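Local coordinates for plasma serine protease inhibitor (Homo sapiens, PDB 3DY0), which inhibits serine proteases in blood plasma and other body fluids in a heparin-dependent way, trapping them irreversibly after they cleave its reactive centre loop, at residues Gln80-Pro85 with Leu91-Ala96. Residues are numbered along the deposited sequence; the frame is centred on the assembly and turned at random.
Sequences QELNQP and LSLGNA
Leu82 spreads its two methyl branches over Leu91 and Leu93, two residues apart on the strand, within residues 91-96 of strand 90-99, a compact example of how the turn after a helix can lay one branched side chain on the next strand. The apolar part divides by branch. CD1 lies 3.6 Å from CB of Leu93 and meets that residue near its root, with Leu93 CD2 a little farther away. The other branch, CD2, comes within 3.8 Å of CD2 of Leu91, methyl to methyl. The CB of Leu82 already points at the strand, and with CG anti to the carbonyl carbon (chi1 -67°) the fork opens over both leucines, while in Leu91 and Leu93 CG is anti to the backbone N.

The polar part is indirect. No direct hydrogen bond joins the segments; instead one water donates to Leu82 O at 2.7 Å and to Leu91 O at 2.9 Å, bridging two carbonyls that cannot bond each other. Within 80-85 the chain leaves helix 65-81 through a type I turn from Glu81 to Gln84, closed by Gln84 N to Glu81 O at 3.1 Å.

Around these three leucines, Leu93 also packs on Leu78 and Leu79 of helix 65-81 and on Met38 of helix 33-45, and Leu91 touches an apolar side chain of the bound peptide. Through Ser92 and Gly94 the strand is hydrogen-bonded to strand 159-172. Such packing of a helix and the following strand, joined by a short connection, belongs to the serpin fold, where helix 65-81 lies against the large central beta-sheet.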
# COMPACT_ATOMS: atom_id res chain seq x y z
N GLN A 80 -9.00 0.86 15.72
CA GLN A 80 -9.30 1.43 17.02
C GLN A 80 -8.06 2.06 17.63
O GLN A 80 -8.13 3.12 18.26
CB GLN A 80 -9.86 0.35 17.96
CG GLN A 80 -11.23 -0.17 17.53
CD GLN A 80 -11.75 -1.25 18.46
OE1 GLN A 80 -12.85 -1.78 18.25
NE2 GLN A 80 -10.97 -1.60 19.47
N GLU A 81 -6.91 1.41 17.44
CA GLU A 81 -5.65 1.92 17.97
C GLU A 81 -5.32 3.26 17.33
O GLU A 81 -4.80 4.16 17.99
CB GLU A 81 -4.52 0.92 17.70
CG GLU A 81 -4.49 -0.25 18.68
CD GLU A 81 -3.39 -1.24 18.36
OE1 GLU A 81 -3.15 -2.15 19.19
OE2 GLU A 81 -2.76 -1.12 17.29
N LEU A 82 -5.62 3.40 16.04
CA LEU A 82 -5.34 4.64 15.34
C LEU A 82 -6.30 5.76 15.72
O LEU A 82 -6.14 6.90 15.26
CB LEU A 82 -5.37 4.41 13.82
CG LEU A 82 -4.24 3.51 13.32
CD1 LEU A 82 -4.39 3.25 11.84
CD2 LEU A 82 -2.90 4.17 13.62
N ASN A 83 -7.29 5.45 16.55
CA ASN A 83 -8.23 6.47 16.99
C ASN A 83 -7.57 7.26 18.11
O ASN A 83 -8.04 8.33 18.51
CB ASN A 83 -9.53 5.84 17.50
CG ASN A 83 -10.43 5.38 16.37
OD1 ASN A 83 -10.71 6.14 15.44
ND2 ASN A 83 -10.89 4.14 16.44
N GLN A 84 -6.47 6.72 18.61
CA GLN A 84 -5.69 7.38 19.65
C GLN A 84 -4.64 8.18 18.90
O GLN A 84 -4.14 7.74 17.86
CB GLN A 84 -5.01 6.35 20.55
N PRO A 85 -4.30 9.38 19.40
CA PRO A 85 -3.30 10.20 18.72
C PRO A 85 -1.92 9.55 18.67
O PRO A 85 -1.41 9.09 19.69
CB PRO A 85 -3.31 11.49 19.54
CG PRO A 85 -3.62 10.99 20.92
CD PRO A 85 -4.73 9.99 20.66
N LEU A 91 -0.75 9.18 11.32
CA LEU A 91 -1.14 7.99 10.58
C LEU A 91 -2.64 7.82 10.68
O LEU A 91 -3.18 7.58 11.77
CB LEU A 91 -0.44 6.74 11.13
CG LEU A 91 -0.89 5.44 10.45
CD1 LEU A 91 -0.71 5.56 8.93
CD2 LEU A 91 -0.09 4.27 11.00
N SER A 92 -3.31 7.94 9.54
CA SER A 92 -4.76 7.80 9.48
C SER A 92 -5.12 6.66 8.53
O SER A 92 -4.50 6.50 7.48
CB SER A 92 -5.39 9.10 8.98
OG SER A 92 -6.80 8.99 8.90
N LEU A 93 -6.12 5.87 8.91
CA LEU A 93 -6.57 4.75 8.09
C LEU A 93 -8.09 4.67 8.24
O LEU A 93 -8.60 4.65 9.35
CB LEU A 93 -5.93 3.46 8.60
CG LEU A 93 -6.17 2.15 7.85
CD1 LEU A 93 -5.57 2.22 6.46
CD2 LEU A 93 -5.53 1.00 8.64
N GLY A 94 -8.81 4.64 7.12
CA GLY A 94 -10.26 4.59 7.21
C GLY A 94 -10.97 3.92 6.05
O GLY A 94 -10.37 3.66 5.01
N ASN A 95 -12.26 3.67 6.25
CA ASN A 95 -13.09 3.00 5.25
C ASN A 95 -14.44 3.66 5.08
O ASN A 95 -14.97 4.26 6.01
CB ASN A 95 -13.28 1.55 5.69
CG ASN A 95 -11.97 0.86 5.94
OD1 ASN A 95 -11.17 0.69 5.02
ND2 ASN A 95 -11.73 0.46 7.19
N ALA A 96 -15.00 3.55 3.88
CA ALA A 96 -16.29 4.14 3.58
C ALA A 96 -17.00 3.39 2.47
O ALA A 96 -16.37 2.82 1.58
CB ALA A 96 -16.11 5.60 3.18
O HOH W 1 -5.68 8.31 12.95